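Local coordinates for putative O-Methyltransferase (Corynebacterium glutamicum, PDB 3DR5) that probably transfers a methyl group from S-adenosyl-L-methionine to a hydroxyl group of an acceptor, at the interface of chains A and B. Coordinates in Å, arbitrary orientation; residue numbers count along the deposited sequence, not the author numbering. Chains: chain A/B, Putative O-Methyltransferase.

Both contacts belong to one two-fold symmetric interface between identical chains, and their C-alpha centres lie about 22 Å apart. Helix 39-51 is common to them: its first turns carry the B:Met40 and B:Gln43 of contact 1, and its last turns meet the same helix of the other chain in contact 2. Contact 2 straddles the two-fold axis and is its own twin, whereas contact 1 lies off the axis, recurs with the chains exchanged, and brings in the N-terminal helix 4-13. Together they may hold a dimer in which each chain lays its helix 4-13 on the other; the structure alone does not show that it exists in solution.

Contact 1: the interface of chains A and B. Residues chain A 165, 167-168, 170, 187, 200-202, 205-206; chain B 7-8, 11-12, 15, 40, 43.
B:Gln43 OE1, the side-chain amide oxygen, is gripped twice. The backbone N of A:Arg200 donates to B:Gln43 OE1 at 3.0 Å, nearly along the C=O axis (174°), and water 1 lies 2.7 Å from that oxygen. The same water also bonds A:Arg200 NE at 2.7 Å, so strand 196-201 is tied to helix 39-51 through both backbone and side chain. The A:Arg200 chain bends at chi3 (-63°) and slides antiparallel past B:Val12, whose CG1 lies over one guanidinium face, towards the rim; A:Arg200 NH1 forms a salt bridge with A:Asp187 OD1 of its own chain, 3.1 Å away. The other carboxylate oxygen, A:Asp187 OD2, accepts the B:Tyr11 hydroxyl OH at 2.9 Å, tip to tip and from above the carboxylate plane. B:Tyr11 CG stands anti to its backbone N (chi1 178°), sending the ring across the interface, where A:Ile170 CG1 lies over one face, toward the rim, 3.7 Å from the ring centroid, a CH-pi contact. One carboxylate thus serves both chains, and the nearby arginine may favour its charged form. B:Leu8 spreads its branches: B:Leu8 CD1 meets A:Leu165 CD1 at 3.6 Å, the two side chains crossing at a right angle, while CD2 rests on A:Gly206 CA. B:Met40, a selenomethionine, reaches toward A:Pro202 and touches its CD with SE at 3.6 Å. The site docks helix 4-13 of one chain on the other, probably stabilising a dimer.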
ATOM      1  N   LEU A 165      -8.004  -4.300 -13.255  1.00 38.68           N
ATOM      2  CA  LEU A 165      -8.367  -3.148 -14.063  1.00 41.51           C
ATOM      3  C   LEU A 165      -8.048  -3.325 -15.540  1.00 43.63           C
ATOM      4  O   LEU A 165      -8.362  -2.463 -16.361  1.00 44.67           O
ATOM      5  CB  LEU A 165      -7.649  -1.909 -13.527  1.00 40.59           C
ATOM      6  CG  LEU A 165      -7.984  -1.455 -12.102  1.00 37.73           C
ATOM      7  CD1 LEU A 165      -6.921  -0.494 -11.588  1.00 39.58           C
ATOM      8  CD2 LEU A 165      -9.351  -0.790 -12.090  1.00 42.32           C
ATOM      9  N   ASP A 167      -5.326  -3.063 -17.330  1.00 51.27           N
ATOM     10  CA  ASP A 167      -4.549  -1.975 -17.908  1.00 52.31           C
ATOM     11  C   ASP A 167      -5.352  -0.723 -18.256  1.00 53.19           C
ATOM     12  O   ASP A 167      -4.902   0.110 -19.048  1.00 53.46           O
ATOM     13  CB  ASP A 167      -3.832  -2.488 -19.157  1.00 53.31           C
ATOM     14  CG  ASP A 167      -2.680  -3.424 -18.829  1.00 54.32           C
ATOM     15  OD1 ASP A 167      -1.807  -3.019 -18.036  1.00 57.29           O
ATOM     16  OD2 ASP A 167      -2.635  -4.551 -19.369  1.00 59.10           O
ATOM     17  N   GLY A 168      -6.532  -0.598 -17.656  1.00 54.04           N
ATOM     18  CA  GLY A 168      -7.386   0.540 -17.926  1.00 56.23           C
ATOM     19  C   GLY A 168      -8.332   0.231 -19.076  1.00 58.04           C
ATOM     20  O   GLY A 168      -9.240   1.005 -19.378  1.00 57.65           O
ATOM     21  N   ILE A 170     -10.905  -1.142 -19.456  1.00 63.65           N
ATOM     22  CA  ILE A 170     -12.318  -0.882 -19.207  1.00 65.26           C
ATOM     23  C   ILE A 170     -12.736   0.559 -19.508  1.00 67.56           C
ATOM     24  O   ILE A 170     -11.893   1.419 -19.744  1.00 67.27           O
ATOM     25  CB  ILE A 170     -12.732  -1.337 -17.768  1.00 64.43           C
ATOM     26  CG1 ILE A 170     -11.821  -0.724 -16.718  1.00 65.08           C
ATOM     27  CG2 ILE A 170     -12.660  -2.871 -17.688  1.00 63.91           C
ATOM     28  CD1 ILE A 170     -12.066  -1.270 -15.325  1.00 61.22           C
ATOM     29  N   ASP A 187     -15.472  -3.686 -10.789  1.00 45.93           N
ATOM     30  CA  ASP A 187     -15.006  -2.366 -10.364  1.00 46.57           C
ATOM     31  C   ASP A 187     -16.198  -1.538  -9.864  1.00 46.63           C
ATOM     32  O   ASP A 187     -16.182  -1.015  -8.744  1.00 46.91           O
ATOM     33  CB  ASP A 187     -14.312  -1.667 -11.545  1.00 45.25           C
ATOM     34  CG  ASP A 187     -13.670  -0.344 -11.153  1.00 49.55           C
ATOM     35  OD1 ASP A 187     -12.649  -0.352 -10.423  1.00 45.87           O
ATOM     36  OD2 ASP A 187     -14.198   0.710 -11.576  1.00 50.96           O
ATOM     37  N   ARG A 200      -7.045   1.982  -6.028  1.00 30.50           N
ATOM     38  CA  ARG A 200      -6.747   1.349  -7.298  1.00 31.66           C
ATOM     39  C   ARG A 200      -5.418   1.944  -7.749  1.00 32.61           C
ATOM     40  O   ARG A 200      -5.296   3.141  -8.004  1.00 33.33           O
ATOM     41  CB  ARG A 200      -7.919   1.590  -8.268  1.00 31.67           C
ATOM     42  CG  ARG A 200      -9.135   0.723  -7.875  1.00 36.13           C
ATOM     43  CD  ARG A 200     -10.362   1.064  -8.706  1.00 37.83           C
ATOM     44  NE  ARG A 200     -10.792   2.439  -8.475  1.00 38.02           N
ATOM     45  CZ  ARG A 200     -11.499   3.148  -9.341  1.00 37.23           C
ATOM     46  NH1 ARG A 200     -11.858   2.605 -10.500  1.00 37.07           N
ATOM     47  NH2 ARG A 200     -11.811   4.406  -9.063  1.00 35.20           N
ATOM     48  N   LEU A 201      -4.427   1.070  -7.859  1.00 31.75           N
ATOM     49  CA  LEU A 201      -3.066   1.464  -8.136  1.00 31.41           C
ATOM     50  C   LEU A 201      -2.432   0.994  -9.442  1.00 31.43           C
ATOM     51  O   LEU A 201      -2.825  -0.020  -9.990  1.00 31.82           O
ATOM     52  CB  LEU A 201      -2.230   1.014  -6.930  1.00 29.43           C
ATOM     53  CG  LEU A 201      -2.911   1.282  -5.561  1.00 32.44           C
ATOM     54  CD1 LEU A 201      -2.163   0.551  -4.428  1.00 26.90           C
ATOM     55  CD2 LEU A 201      -2.971   2.788  -5.292  1.00 27.08           C
ATOM     56  N   PRO A 202      -1.421   1.736  -9.932  1.00 30.80           N
ATOM     57  CA  PRO A 202      -0.709   1.424 -11.176  1.00 30.32           C
ATOM     58  C   PRO A 202       0.318   0.290 -11.073  1.00 30.34           C
ATOM     59  O   PRO A 202       1.467   0.460 -11.458  1.00 30.23           O
ATOM     60  CB  PRO A 202      -0.054   2.754 -11.535  1.00 30.91           C
ATOM     61  CG  PRO A 202       0.328   3.297 -10.192  1.00 28.45           C
ATOM     62  CD  PRO A 202      -0.919   2.993  -9.335  1.00 30.07           C
ATOM     63  N   ALA A 205      -1.413  -5.055 -14.050  1.00 35.06           N
ATOM     64  CA  ALA A 205      -2.405  -4.556 -15.004  1.00 35.51           C
ATOM     65  C   ALA A 205      -3.458  -3.700 -14.282  1.00 35.05           C
ATOM     66  O   ALA A 205      -4.554  -3.478 -14.803  1.00 34.58           O
ATOM     67  CB  ALA A 205      -3.085  -5.732 -15.727  1.00 35.87           C
ATOM     68  N   GLY A 206      -3.129  -3.220 -13.084  1.00 35.87           N
ATOM     69  CA  GLY A 206      -4.066  -2.405 -12.328  1.00 34.61           C
ATOM     70  C   GLY A 206      -4.580  -3.163 -11.118  1.00 35.34           C
ATOM     71  O   GLY A 206      -5.411  -4.053 -11.239  1.00 34.47           O
TER
ATOM     72  N   TYR B   7      -3.805   5.922 -18.897  1.00 71.13           N
ATOM     73  CA  TYR B   7      -5.111   5.376 -19.212  1.00 68.99           C
ATOM     74  C   TYR B   7      -5.619   4.743 -17.907  1.00 65.55           C
ATOM     75  O   TYR B   7      -6.810   4.803 -17.593  1.00 65.44           O
ATOM     76  CB  TYR B   7      -5.006   4.327 -20.328  1.00 70.74           C
ATOM     77  CG  TYR B   7      -6.110   4.457 -21.350  1.00 76.24           C
ATOM     78  CD1 TYR B   7      -5.943   3.979 -22.644  1.00 82.00           C
ATOM     79  CD2 TYR B   7      -7.324   5.077 -21.024  1.00 81.17           C
ATOM     80  CE1 TYR B   7      -6.951   4.110 -23.598  1.00 85.04           C
ATOM     81  CE2 TYR B   7      -8.341   5.210 -21.970  1.00 84.74           C
ATOM     82  CZ  TYR B   7      -8.145   4.726 -23.254  1.00 86.92           C
ATOM     83  OH  TYR B   7      -9.145   4.856 -24.192  1.00 89.05           O
ATOM     84  N   LEU B   8      -4.712   4.131 -17.146  1.00 61.60           N
ATOM     85  CA  LEU B   8      -5.079   3.548 -15.858  1.00 57.37           C
ATOM     86  C   LEU B   8      -5.427   4.753 -14.957  1.00 54.56           C
ATOM     87  O   LEU B   8      -6.476   4.776 -14.312  1.00 52.14           O
ATOM     88  CB  LEU B   8      -3.899   2.771 -15.257  1.00 57.65           C
ATOM     89  CG  LEU B   8      -4.241   1.709 -14.206  1.00 56.45           C
ATOM     90  CD1 LEU B   8      -5.610   1.104 -14.506  1.00 55.09           C
ATOM     91  CD2 LEU B   8      -3.167   0.625 -14.224  1.00 57.98           C
ATOM     92  N   TYR B  11      -8.778   6.393 -16.051  1.00 48.77           N
ATOM     93  CA  TYR B  11      -9.940   5.592 -15.682  1.00 48.46           C
ATOM     94  C   TYR B  11     -10.181   5.622 -14.172  1.00 46.71           C
ATOM     95  O   TYR B  11     -11.322   5.723 -13.723  1.00 46.43           O
ATOM     96  CB  TYR B  11      -9.772   4.139 -16.097  1.00 50.01           C
ATOM     97  CG  TYR B  11     -10.961   3.313 -15.678  1.00 52.08           C
ATOM     98  CD1 TYR B  11     -12.177   3.439 -16.343  1.00 54.43           C
ATOM     99  CD2 TYR B  11     -10.909   2.495 -14.546  1.00 52.57           C
ATOM    100  CE1 TYR B  11     -13.311   2.765 -15.906  1.00 56.00           C
ATOM    101  CE2 TYR B  11     -12.040   1.813 -14.101  1.00 56.55           C
ATOM    102  CZ  TYR B  11     -13.238   1.961 -14.786  1.00 55.82           C
ATOM    103  OH  TYR B  11     -14.359   1.290 -14.367  1.00 57.24           O
ATOM    104  N   VAL B  12      -9.111   5.531 -13.385  1.00 45.29           N
ATOM    105  CA  VAL B  12      -9.256   5.543 -11.933  1.00 43.79           C
ATOM    106  C   VAL B  12      -9.662   6.920 -11.422  1.00 44.31           C
ATOM    107  O   VAL B  12     -10.516   7.032 -10.544  1.00 44.59           O
ATOM    108  CB  VAL B  12      -7.951   5.095 -11.230  1.00 44.09           C
ATOM    109  CG1 VAL B  12      -8.078   5.259  -9.714  1.00 38.90           C
ATOM    110  CG2 VAL B  12      -7.648   3.633 -11.582  1.00 40.82           C
ATOM    111  N   THR B  15     -13.160   7.891 -12.369  1.00 51.44           N
ATOM    112  CA  THR B  15     -14.135   6.961 -11.832  1.00 50.00           C
ATOM    113  C   THR B  15     -14.233   6.919 -10.310  1.00 49.00           C
ATOM    114  O   THR B  15     -15.117   6.261  -9.755  1.00 48.09           O
ATOM    115  CB  THR B  15     -13.857   5.551 -12.432  1.00 50.48           C
ATOM    116  OG1 THR B  15     -15.091   4.915 -12.775  1.00 53.93           O
ATOM    117  CG2 THR B  15     -13.105   4.694 -11.491  1.00 49.25           C
HETATM  118  N   MSE B  40      -4.529   8.563  -6.654  1.00 33.85           N
HETATM  119  CA  MSE B  40      -4.131   7.187  -6.408  1.00 33.31           C
HETATM  120  C   MSE B  40      -3.194   7.072  -5.209  1.00 31.59           C
HETATM  121  O   MSE B  40      -3.293   6.124  -4.423  1.00 30.49           O
HETATM  122  CB  MSE B  40      -3.483   6.583  -7.672  1.00 32.67           C
HETATM  123  CG  MSE B  40      -4.485   6.135  -8.753  1.00 37.51           C
HETATM  124 SE   MSE B  40      -3.612   5.218 -10.259  1.00 48.82          SE
HETATM  125  CE  MSE B  40      -5.008   5.313 -11.563  1.00 47.77           C
ATOM    126  N   GLN B  43      -5.327   7.465  -2.075  1.00 26.78           N
ATOM    127  CA  GLN B  43      -6.072   6.244  -1.751  1.00 28.12           C
ATOM    128  C   GLN B  43      -5.146   5.273  -0.994  1.00 27.73           C
ATOM    129  O   GLN B  43      -5.557   4.653  -0.004  1.00 27.06           O
ATOM    130  CB  GLN B  43      -6.627   5.605  -3.047  1.00 27.92           C
ATOM    131  CG  GLN B  43      -7.782   6.405  -3.651  1.00 28.63           C
ATOM    132  CD  GLN B  43      -8.242   5.873  -4.999  1.00 34.03           C
ATOM    133  OE1 GLN B  43      -7.907   4.753  -5.387  1.00 36.82           O
ATOM    134  NE2 GLN B  43      -9.018   6.678  -5.722  1.00 32.59           N
TER
HETATM  135  O   HOH W   1     -10.309   3.980  -6.300  1.00 32.43           O

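Contact 2: the interface of chains A and B. Residues chain A 47-48, 51-53, 156, 211; chain B 47-48, 51-53, 156, 211.
Methyl groups of two facing helices 39-51 form the apolar centre, arranged about the two-fold axis. A:Thr47 turns its CG2 anti to the backbone N (OG1 at chi1 -61°), so that the methyl leads across the interface. A:Thr47 CG2 meets B:Thr211 CG2 of strand 207-212 obliquely at 3.6 Å and crosses B:Leu48 at a right angle, 4.0 Å from its CD2; the reverse pairs are the same by symmetry. One turn on, A:Thr51 CB lies 3.9 Å from the methyl CG2 of B:Thr52. The polar step is a hydrogen bond between the two hydroxyls, A:Thr51 OG1 and B:Thr51 OG1, 2.9 Å apart and of undecided direction. Each OG1 occupies the crowded position between backbone N and carbonyl carbon (chi1 66°). A:Thr51 OG1 also donates to A:Thr47 O, and B:Thr51 OG1 to B:Thr47 O, each from above the carbonyl plane. Each hydroxyl has one proton, so the bond across and both bonds within the chains cannot all be full at once. A:Thr52 OG1 bonds A:Leu48 O in the carbonyl plane, at 2.6 Å. Farther out the carbonyls A:Thr51 O and B:Thr51 O come within 2.9 Å; both can only accept, a repulsive pair that water 2 bridges, 2.8 Å from A:Thr51 O and from B:Thr51 O. At the outer edge A:Asn53 and B:Asn53 cross obliquely, their amide planes 45° apart. The helix ends pair at the two-fold axis, and may help to hold the dimer together.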
ATOM      1  N   THR A  47       4.237  -5.011   2.684  1.00 28.69           N
ATOM      2  CA  THR A  47       3.829  -3.841   3.456  1.00 27.73           C
ATOM      3  C   THR A  47       2.468  -4.044   4.107  1.00 27.47           C
ATOM      4  O   THR A  47       2.289  -3.741   5.288  1.00 27.23           O
ATOM      5  CB  THR A  47       3.753  -2.581   2.567  1.00 28.09           C
ATOM      6  OG1 THR A  47       5.041  -2.308   2.003  1.00 27.40           O
ATOM      7  CG2 THR A  47       3.290  -1.370   3.384  1.00 23.26           C
ATOM      8  N   LEU A  48       1.508  -4.556   3.342  1.00 26.00           N
ATOM      9  CA  LEU A  48       0.172  -4.785   3.881  1.00 24.82           C
ATOM     10  C   LEU A  48       0.169  -5.929   4.886  1.00 24.93           C
ATOM     11  O   LEU A  48      -0.560  -5.886   5.881  1.00 24.34           O
ATOM     12  CB  LEU A  48      -0.824  -5.072   2.751  1.00 26.01           C
ATOM     13  CG  LEU A  48      -1.040  -3.894   1.784  1.00 30.70           C
ATOM     14  CD1 LEU A  48      -2.004  -4.303   0.666  1.00 30.77           C
ATOM     15  CD2 LEU A  48      -1.589  -2.686   2.554  1.00 26.08           C
ATOM     16  N   THR A  51       1.642  -4.254   7.924  1.00 29.29           N
ATOM     17  CA  THR A  51       0.817  -3.236   8.552  1.00 30.18           C
ATOM     18  C   THR A  51      -0.512  -3.773   9.103  1.00 32.02           C
ATOM     19  O   THR A  51      -0.953  -3.314  10.161  1.00 31.22           O
ATOM     20  CB  THR A  51       0.559  -2.040   7.582  1.00 29.68           C
ATOM     21  OG1 THR A  51      -0.241  -2.461   6.463  1.00 29.87           O
ATOM     22  CG2 THR A  51       1.899  -1.500   7.064  1.00 27.26           C
ATOM     23  N   THR A  52      -1.141  -4.731   8.412  1.00 31.53           N
ATOM     24  CA  THR A  52      -2.406  -5.278   8.899  1.00 31.58           C
ATOM     25  C   THR A  52      -2.211  -5.939  10.261  1.00 33.91           C
ATOM     26  O   THR A  52      -1.113  -6.386  10.608  1.00 34.00           O
ATOM     27  CB  THR A  52      -3.055  -6.260   7.886  1.00 30.61           C
ATOM     28  OG1 THR A  52      -2.115  -7.268   7.499  1.00 27.87           O
ATOM     29  CG2 THR A  52      -3.534  -5.488   6.663  1.00 28.08           C
ATOM     30  N   ASN A  53      -3.290  -6.020  11.027  1.00 36.96           N
ATOM     31  CA  ASN A  53      -3.226  -6.526  12.397  1.00 41.28           C
ATOM     32  C   ASN A  53      -3.281  -8.024  12.650  1.00 42.44           C
ATOM     33  O   ASN A  53      -4.330  -8.644  12.491  1.00 42.24           O
ATOM     34  CB  ASN A  53      -4.306  -5.808  13.218  1.00 41.27           C
ATOM     35  CG  ASN A  53      -4.052  -5.875  14.717  1.00 44.44           C
ATOM     36  OD1 ASN A  53      -3.144  -6.570  15.172  1.00 47.26           O
ATOM     37  ND2 ASN A  53      -4.870  -5.158  15.493  1.00 47.57           N
ATOM     38  N   GLY A 156      -9.961  -3.310   9.054  1.00 32.13           N
ATOM     39  CA  GLY A 156      -8.551  -2.956   8.986  1.00 30.79           C
ATOM     40  C   GLY A 156      -7.901  -3.975   8.031  1.00 29.86           C
ATOM     41  O   GLY A 156      -6.699  -3.901   7.723  1.00 28.96           O
ATOM     42  N   THR A 211     -10.027  -2.333   1.533  1.00 31.26           N
ATOM     43  CA  THR A 211      -9.885  -2.678   2.919  1.00 33.16           C
ATOM     44  C   THR A 211     -11.159  -2.348   3.685  1.00 33.51           C
ATOM     45  O   THR A 211     -11.864  -1.385   3.367  1.00 34.80           O
ATOM     46  CB  THR A 211      -8.583  -2.033   3.527  1.00 33.51           C
ATOM     47  OG1 THR A 211      -8.901  -1.131   4.589  1.00 32.53           O
ATOM     48  CG2 THR A 211      -7.780  -1.342   2.455  1.00 26.11           C
TER
ATOM     49  N   THR B  47      -5.424   3.628   2.771  1.00 28.69           N
ATOM     50  CA  THR B  47      -5.237   2.201   3.014  1.00 27.73           C
ATOM     51  C   THR B  47      -4.267   1.948   4.160  1.00 27.47           C
ATOM     52  O   THR B  47      -4.536   1.124   5.036  1.00 27.23           O
ATOM     53  CB  THR B  47      -4.694   1.484   1.759  1.00 28.09           C
ATOM     54  OG1 THR B  47      -5.625   1.628   0.679  1.00 27.40           O
ATOM     55  CG2 THR B  47      -4.471  -0.005   2.041  1.00 23.26           C
ATOM     56  N   LEU B  48      -3.140   2.655   4.158  1.00 26.00           N
ATOM     57  CA  LEU B  48      -2.152   2.479   5.216  1.00 24.82           C
ATOM     58  C   LEU B  48      -2.656   3.032   6.542  1.00 24.93           C
ATOM     59  O   LEU B  48      -2.375   2.468   7.603  1.00 24.34           O
ATOM     60  CB  LEU B  48      -0.827   3.150   4.834  1.00 26.01           C
ATOM     61  CG  LEU B  48      -0.133   2.527   3.609  1.00 30.70           C
ATOM     62  CD1 LEU B  48       1.146   3.303   3.279  1.00 30.77           C
ATOM     63  CD2 LEU B  48       0.187   1.052   3.888  1.00 26.08           C
ATOM     64  N   THR B  51      -5.027   0.312   7.629  1.00 29.29           N
ATOM     65  CA  THR B  51      -4.417  -0.957   7.991  1.00 30.18           C
ATOM     66  C   THR B  51      -3.471  -0.865   9.196  1.00 32.02           C
ATOM     67  O   THR B  51      -3.436  -1.798  10.005  1.00 31.22           O
ATOM     68  CB  THR B  51      -3.683  -1.598   6.771  1.00 29.68           C
ATOM     69  OG1 THR B  51      -2.554  -0.795   6.382  1.00 29.87           O
ATOM     70  CG2 THR B  51      -4.652  -1.707   5.586  1.00 27.26           C
ATOM     71  N   THR B  52      -2.720   0.234   9.327  1.00 31.53           N
ATOM     72  CA  THR B  52      -1.807   0.370  10.461  1.00 31.58           C
ATOM     73  C   THR B  52      -2.585   0.354  11.775  1.00 33.91           C
ATOM     74  O   THR B  52      -3.769   0.699  11.826  1.00 34.00           O
ATOM     75  CB  THR B  52      -0.915   1.637  10.353  1.00 30.61           C
ATOM     76  OG1 THR B  52      -1.723   2.798  10.135  1.00 27.87           O
ATOM     77  CG2 THR B  52       0.079   1.464   9.211  1.00 28.08           C
ATOM     78  N   ASN B  53      -1.906  -0.032  12.846  1.00 36.96           N
ATOM     79  CA  ASN B  53      -2.552  -0.202  14.147  1.00 41.28           C
ATOM     80  C   ASN B  53      -2.748   1.001  15.054  1.00 42.44           C
ATOM     81  O   ASN B  53      -1.789   1.518  15.620  1.00 42.24           O
ATOM     82  CB  ASN B  53      -1.814  -1.318  14.899  1.00 41.27           C
ATOM     83  CG  ASN B  53      -2.639  -1.917  16.027  1.00 44.44           C
ATOM     84  OD1 ASN B  53      -3.717  -1.421  16.352  1.00 47.26           O
ATOM     85  ND2 ASN B  53      -2.124  -2.987  16.641  1.00 47.57           N
ATOM     86  N   GLY B 156       5.238  -2.190  12.646  1.00 32.13           N
ATOM     87  CA  GLY B 156       4.010  -2.333  11.878  1.00 30.79           C
ATOM     88  C   GLY B 156       3.688  -0.931  11.325  1.00 29.86           C
ATOM     89  O   GLY B 156       2.717  -0.737  10.574  1.00 28.96           O
ATOM     90  N   THR B 211       8.341   0.369   6.215  1.00 31.26           N
ATOM     91  CA  THR B 211       7.634   0.056   7.425  1.00 33.16           C
ATOM     92  C   THR B 211       8.532  -0.712   8.385  1.00 33.51           C
ATOM     93  O   THR B 211       9.397  -1.488   7.969  1.00 34.80           O
ATOM     94  CB  THR B 211       6.268  -0.662   7.107  1.00 33.51           C
ATOM     95  OG1 THR B 211       6.233  -1.976   7.669  1.00 32.53           O
ATOM     96  CG2 THR B 211       6.022  -0.705   5.621  1.00 26.11           C
TER
HETATM   97  O   HOH W   2      -2.704  -3.148  12.371  0.50 52.90           O